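Local coordinates for ABC-type transport system, sugar-family extracellular solute-binding protein (Peptoclostridium difficile 630, PDB 6HNI) that binds tyrosine between its two lobes, probably as the substrate-binding lipoprotein of an ABC importer, and has adhesive properties, at residues 133-147 / 254-268. The protein carries 1 engineered substitution. Numbering follows the deposited sequence. Where two conformers were deposited one is given.
Sequences SGTSDFVSVDKGLEL and QGINYEKLGYKTGEM. With TYR (tyrosine), chain B.
Gly134 and Thr135 on strand 133-136 lie against helix 258-268, which runs nearly antiparallel to the strand at 167°. Both segments pass from one lobe of the periplasmic-binding-protein fold to the other, so the contact follows the hinge beside the tyrosine pocket. At the start, the bent end of Met268 lays its methyl CE 3.4 Å from Gly134 O.

Thr135 points at the helix. Its OG1 is 2.7 Å from Thr265 OG1, and it also pairs with Thr111 OG1 of the neighbouring strand. Thr265 OG1 in turn donates to Leu261 O, which takes the Thr265 N-H from the opposite face of its carbonyl plane. Leu261 and Thr135 run alongside each other in opposite directions, with Leu261 CG 3.6 Å from Thr135 OG1. Ser136 turns away from the helix and forms an ST turn, its OG accepting from Phe138 N. The same OG is also hydrogen-bonded to Val113 O.

Asp137 carries the ligand end of the contact. With chi1 at 65°, CG is tucked between the two backbone arms, and the carboxylate it carries stands almost perpendicular to the Tyr258 ring. Tyr258 OH donates to Asp137 OD2 on its anti side at 2.6 Å. Ile256 CD1 packs over one face of that ring, near the rim, and touches Asp137 CB. A water donates to both Asp137 O and Tyr258 OH, while the amino N of the bound tyrosine donates to Asp137 OD2 at 2.8 Å. Further on, where helix 141-145 meets the end of strand 252-255, Lys143 CB lies 3.5 Å from Gln254 O.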
loop_
_atom_site.group_PDB
_atom_site.type_symbol
_atom_site.label_atom_id
_atom_site.label_comp_id
_atom_site.label_asym_id
_atom_site.label_seq_id
_atom_site.Cartn_x
_atom_site.Cartn_y
_atom_site.Cartn_z
ATOM N N SER A 133 -5.268 -15.312 5.225
ATOM C CA SER A 133 -6.071 -14.255 5.827
ATOM C C SER A 133 -5.162 -13.077 6.147
ATOM O O SER A 133 -4.020 -13.023 5.641
ATOM C CB SER A 133 -6.848 -14.727 7.052
ATOM O OG SER A 133 -7.770 -13.692 7.404
ATOM N N GLY A 134 -5.648 -12.082 6.874
ATOM C CA GLY A 134 -4.866 -10.960 7.277
ATOM C C GLY A 134 -5.627 -9.663 7.167
ATOM O O GLY A 134 -6.776 -9.581 7.476
ATOM N N THR A 135 -4.900 -8.657 6.681
ATOM C CA THR A 135 -5.451 -7.325 6.563
ATOM C C THR A 135 -5.331 -6.817 5.090
ATOM O O THR A 135 -4.432 -7.218 4.367
ATOM C CB THR A 135 -4.749 -6.298 7.458
ATOM O OG1 THR A 135 -3.341 -6.379 7.290
ATOM C CG2 THR A 135 -5.056 -6.575 8.955
ATOM N N SER A 136 -6.291 -5.968 4.795
ATOM C CA SER A 136 -6.342 -5.254 3.496
ATOM C C SER A 136 -6.177 -3.797 3.791
ATOM O O SER A 136 -6.756 -3.222 4.707
ATOM C CB SER A 136 -7.660 -5.567 2.841
ATOM O OG SER A 136 -7.872 -4.583 1.757
ATOM N N ASP A 137 -5.424 -3.121 2.870
ATOM C CA ASP A 137 -5.250 -1.672 2.899
ATOM C C ASP A 137 -6.223 -0.982 1.965
ATOM O O ASP A 137 -5.921 0.153 1.503
ATOM C CB ASP A 137 -3.812 -1.216 2.640
ATOM C CG ASP A 137 -3.304 -1.540 1.221
ATOM O OD1 ASP A 137 -3.930 -2.368 0.554
ATOM O OD2 ASP A 137 -2.219 -0.966 0.904
ATOM N N PHE A 138 -7.363 -1.574 1.684
ATOM C CA PHE A 138 -8.423 -0.879 0.957
ATOM C C PHE A 138 -8.723 0.463 1.562
ATOM O O PHE A 138 -8.879 0.628 2.781
ATOM C CB PHE A 138 -9.724 -1.688 0.919
ATOM C CG PHE A 138 -10.831 -0.921 0.276
ATOM C CD1 PHE A 138 -10.883 -0.821 -1.096
ATOM C CD2 PHE A 138 -11.729 -0.208 1.026
ATOM C CE1 PHE A 138 -11.854 -0.021 -1.711
ATOM C CE2 PHE A 138 -12.698 0.587 0.442
ATOM C CZ PHE A 138 -12.761 0.675 -0.922
ATOM N N VAL A 139 -8.821 1.492 0.693
ATOM C CA VAL A 139 -9.288 2.807 1.047
ATOM C C VAL A 139 -10.086 3.351 -0.111
ATOM O O VAL A 139 -9.713 3.093 -1.257
ATOM C CB VAL A 139 -8.111 3.757 1.413
ATOM C CG1 VAL A 139 -7.122 4.029 0.236
ATOM C CG2 VAL A 139 -8.621 5.034 2.079
ATOM N N SER A 140 -11.169 4.057 0.163
ATOM C CA SER A 140 -11.934 4.605 -0.987
ATOM C C SER A 140 -11.208 5.748 -1.687
ATOM O O SER A 140 -10.494 6.520 -1.077
ATOM C CB SER A 140 -13.335 5.052 -0.599
ATOM O OG SER A 140 -13.266 6.238 0.163
ATOM N N VAL A 141 -11.410 5.818 -3.018
ATOM C CA VAL A 141 -10.806 6.925 -3.792
ATOM C C VAL A 141 -11.368 8.248 -3.296
ATOM O O VAL A 141 -10.713 9.281 -3.351
ATOM C CB VAL A 141 -11.024 6.811 -5.322
ATOM C CG1 VAL A 141 -10.300 5.616 -5.886
ATOM C CG2 VAL A 141 -12.498 6.841 -5.737
ATOM N N ASP A 142 -12.587 8.196 -2.757
ATOM C CA ASP A 142 -13.258 9.392 -2.285
ATOM C C ASP A 142 -12.460 10.114 -1.217
ATOM O O ASP A 142 -12.511 11.319 -1.122
ATOM C CB ASP A 142 -14.658 9.066 -1.709
ATOM C CG ASP A 142 -15.550 8.276 -2.679
ATOM O OD1 ASP A 142 -15.160 7.212 -3.210
ATOM O OD2 ASP A 142 -16.694 8.685 -2.884
ATOM N N LYS A 143 -11.720 9.378 -0.395
ATOM C CA LYS A 143 -10.975 10.010 0.693
ATOM C C LYS A 143 -9.920 10.977 0.193
ATOM O O LYS A 143 -9.756 12.050 0.708
ATOM C CB LYS A 143 -10.327 8.948 1.596
ATOM C CG LYS A 143 -11.359 8.113 2.363
ATOM C CD LYS A 143 -12.040 8.903 3.467
ATOM C CE LYS A 143 -12.926 7.994 4.329
ATOM N NZ LYS A 143 -13.590 8.824 5.365
ATOM N N GLY A 144 -9.167 10.554 -0.792
ATOM C CA GLY A 144 -8.202 11.460 -1.394
ATOM C C GLY A 144 -8.836 12.558 -2.228
ATOM O O GLY A 144 -8.411 13.720 -2.164
ATOM N N LEU A 145 -9.872 12.221 -2.984
ATOM C CA LEU A 145 -10.498 13.198 -3.867
ATOM C C LEU A 145 -11.259 14.298 -3.107
ATOM O O LEU A 145 -11.411 15.393 -3.623
ATOM C CB LEU A 145 -11.320 12.479 -4.940
ATOM C CG LEU A 145 -10.457 11.590 -5.863
ATOM C CD1 LEU A 145 -11.312 10.874 -6.888
ATOM C CD2 LEU A 145 -9.292 12.296 -6.522
ATOM N N GLU A 146 -11.676 14.023 -1.876
ATOM C CA GLU A 146 -12.188 15.041 -0.903
ATOM C C GLU A 146 -11.238 16.211 -0.737
ATOM O O GLU A 146 -11.662 17.344 -0.509
ATOM C CB GLU A 146 -12.440 14.408 0.531
ATOM C CG GLU A 146 -13.760 13.688 0.693
ATOM C CD GLU A 146 -13.921 12.913 2.011
ATOM O OE1 GLU A 146 -13.351 13.325 3.068
ATOM O OE2 GLU A 146 -14.637 11.885 1.990
ATOM N N LEU A 147 -9.944 15.935 -0.859
ATOM C CA LEU A 147 -8.937 16.946 -0.669
ATOM C C LEU A 147 -8.842 17.951 -1.808
ATOM O O LEU A 147 -8.253 19.000 -1.636
ATOM C CB LEU A 147 -7.583 16.297 -0.403
ATOM C CG LEU A 147 -7.531 15.331 0.817
ATOM C CD1 LEU A 147 -6.105 14.845 0.884
ATOM C CD2 LEU A 147 -8.002 16.021 2.097
ATOM N N GLN A 254 -5.355 11.441 2.677
ATOM C CA GLN A 254 -6.271 11.187 3.768
ATOM C C GLN A 254 -6.357 9.653 3.806
ATOM O O GLN A 254 -7.189 9.025 3.132
ATOM C CB GLN A 254 -7.647 11.821 3.535
ATOM C CG GLN A 254 -8.597 11.604 4.695
ATOM C CD GLN A 254 -9.885 12.370 4.553
ATOM O OE1 GLN A 254 -10.321 12.749 3.410
ATOM N NE2 GLN A 254 -10.482 12.635 5.646
ATOM N N GLY A 255 -5.424 9.066 4.558
ATOM C CA GLY A 255 -5.183 7.639 4.502
ATOM C C GLY A 255 -5.030 6.942 5.839
ATOM O O GLY A 255 -5.052 7.595 6.865
ATOM N N ILE A 256 -4.890 5.636 5.729
ATOM C CA ILE A 256 -4.839 4.764 6.932
ATOM C C ILE A 256 -3.449 4.699 7.495
ATOM O O ILE A 256 -2.434 5.111 6.905
ATOM C CB ILE A 256 -5.340 3.361 6.600
ATOM C CG1 ILE A 256 -4.344 2.630 5.678
ATOM C CG2 ILE A 256 -6.774 3.396 6.092
ATOM C CD1 ILE A 256 -4.519 1.146 5.587
ATOM N N ASN A 257 -3.380 4.146 8.710
ATOM C CA ASN A 257 -2.094 3.987 9.437
ATOM C C ASN A 257 -1.592 2.584 9.238
ATOM O O ASN A 257 -2.152 1.586 9.788
ATOM C CB ASN A 257 -2.336 4.296 10.935
ATOM C CG ASN A 257 -1.082 4.241 11.779
ATOM O OD1 ASN A 257 -0.238 3.380 11.600
ATOM N ND2 ASN A 257 -0.995 5.154 12.775
ATOM N N TYR A 258 -0.500 2.462 8.491
ATOM C CA TYR A 258 -0.007 1.137 8.115
ATOM C C TYR A 258 0.689 0.382 9.278
ATOM O O TYR A 258 0.624 -0.850 9.321
ATOM C CB TYR A 258 0.926 1.248 6.914
ATOM C CG TYR A 258 0.169 1.247 5.585
ATOM C CD1 TYR A 258 -0.436 2.425 5.105
ATOM C CD2 TYR A 258 0.054 0.122 4.831
ATOM C CE1 TYR A 258 -1.117 2.412 3.917
ATOM C CE2 TYR A 258 -0.601 0.134 3.579
ATOM C CZ TYR A 258 -1.204 1.296 3.173
ATOM O OH TYR A 258 -1.851 1.346 1.932
ATOM N N GLU A 259 1.300 1.121 10.191
ATOM C CA GLU A 259 1.861 0.443 11.395
ATOM C C GLU A 259 0.723 -0.212 12.149
ATOM O O GLU A 259 0.866 -1.378 12.614
ATOM C CB GLU A 259 2.630 1.413 12.252
ATOM C CG GLU A 259 3.319 0.615 13.383
ATOM C CD GLU A 259 4.295 1.404 14.256
ATOM O OE1 GLU A 259 4.852 2.455 13.831
ATOM O OE2 GLU A 259 4.547 0.921 15.388
ATOM N N LYS A 260 -0.383 0.484 12.360
ATOM C CA LYS A 260 -1.557 -0.138 13.041
ATOM C C LYS A 260 -2.100 -1.322 12.286
ATOM O O LYS A 260 -2.594 -2.311 12.864
ATOM C CB LYS A 260 -2.651 0.872 13.362
ATOM C CG LYS A 260 -2.198 1.978 14.301
ATOM C CD LYS A 260 -3.292 2.977 14.595
ATOM C CE LYS A 260 -2.862 4.010 15.604
ATOM N NZ LYS A 260 -4.064 4.701 16.107
ATOM N N LEU A 261 -2.119 -1.245 10.960
ATOM C CA LEU A 261 -2.573 -2.366 10.121
ATOM C C LEU A 261 -1.674 -3.609 10.308
ATOM O O LEU A 261 -2.181 -4.730 10.395
ATOM C CB LEU A 261 -2.670 -1.949 8.635
ATOM C CG LEU A 261 -3.529 -2.815 7.735
ATOM C CD1 LEU A 261 -5.017 -2.525 7.962
ATOM C CD2 LEU A 261 -3.182 -2.558 6.240
ATOM N N GLY A 262 -0.372 -3.374 10.363
ATOM C CA GLY A 262 0.591 -4.429 10.635
ATOM C C GLY A 262 0.447 -5.041 12.037
ATOM O O GLY A 262 0.510 -6.257 12.179
ATOM N N TYR A 263 0.159 -4.170 12.973
ATOM C CA TYR A 263 -0.020 -4.606 14.399
ATOM C C TYR A 263 -1.240 -5.513 14.434
ATOM O O TYR A 263 -1.196 -6.603 15.057
ATOM C CB TYR A 263 -0.194 -3.365 15.241
ATOM C CG TYR A 263 -0.230 -3.703 16.708
ATOM C CD1 TYR A 263 -1.382 -4.211 17.270
ATOM C CD2 TYR A 263 0.922 -3.595 17.506
ATOM C CE1 TYR A 263 -1.420 -4.582 18.637
ATOM C CE2 TYR A 263 0.897 -3.946 18.868
ATOM C CZ TYR A 263 -0.274 -4.448 19.392
ATOM O OH TYR A 263 -0.283 -4.859 20.743
ATOM N N LYS A 264 -2.355 -5.151 13.801
ATOM C CA LYS A 264 -3.538 -6.006 13.719
ATOM C C LYS A 264 -3.192 -7.352 13.104
ATOM O O LYS A 264 -3.614 -8.422 13.554
ATOM C CB LYS A 264 -4.687 -5.296 12.929
ATOM C CG LYS A 264 -5.866 -6.163 12.577
ATOM C CD LYS A 264 -6.661 -6.548 13.817
ATOM C CE LYS A 264 -7.905 -7.346 13.413
ATOM N NZ LYS A 264 -8.662 -7.698 14.651
ATOM N N THR A 265 -2.404 -7.339 12.023
ATOM C CA THR A 265 -2.008 -8.579 11.393
ATOM C C THR A 265 -1.179 -9.490 12.384
ATOM O O THR A 265 -1.308 -10.722 12.345
ATOM C CB THR A 265 -1.178 -8.331 10.113
ATOM O OG1 THR A 265 -1.835 -7.307 9.294
ATOM C CG2 THR A 265 -1.105 -9.567 9.300
ATOM N N GLY A 266 -0.330 -8.848 13.171
ATOM C CA GLY A 266 0.435 -9.587 14.191
ATOM C C GLY A 266 -0.500 -10.190 15.214
ATOM O O GLY A 266 -0.247 -11.332 15.666
ATOM N N GLU A 267 -1.549 -9.495 15.612
ATOM C CA GLU A 267 -2.538 -10.107 16.531
ATOM C C GLU A 267 -3.189 -11.307 15.890
ATOM O O GLU A 267 -3.420 -12.336 16.539
ATOM C CB GLU A 267 -3.599 -9.131 16.963
ATOM C CG GLU A 267 -3.110 -7.964 17.759
ATOM C CD GLU A 267 -4.247 -7.126 18.326
ATOM O OE1 GLU A 267 -5.214 -6.854 17.584
ATOM O OE2 GLU A 267 -4.175 -6.728 19.522
ATOM N N MET A 268 -3.454 -11.284 14.563
ATOM C CA MET A 268 -4.008 -12.419 13.889
ATOM C C MET A 268 -2.993 -13.544 13.796
ATOM O O MET A 268 -3.337 -14.727 13.947
ATOM C CB MET A 268 -4.432 -11.987 12.454
ATOM C CG MET A 268 -5.533 -10.966 12.485
ATOM S SD MET A 268 -5.982 -10.177 10.921
ATOM C CE MET A 268 -6.952 -11.486 10.250
HETATM N N TYR B . -1.788 -1.713 -1.786
HETATM C CA TYR B . -0.516 -2.239 -2.314
HETATM C C TYR B . -0.688 -3.703 -2.686
HETATM O O TYR B . 0.310 -4.344 -2.994
HETATM C CB TYR B . 0.687 -1.921 -1.403
HETATM C CG TYR B . 0.971 -0.459 -1.310
HETATM C CD1 TYR B . 1.439 0.241 -2.462
HETATM C CD2 TYR B . 0.746 0.290 -0.194
HETATM C CE1 TYR B . 1.625 1.598 -2.415
HETATM C CE2 TYR B . 0.931 1.653 -0.131
HETATM C CZ TYR B . 1.381 2.334 -1.287
HETATM O OH TYR B . 1.565 3.702 -1.248
HETATM O OXT TYR B . -1.798 -4.185 -2.768
HETATM O O HOH W 1 -4.429 2.427 1.897
#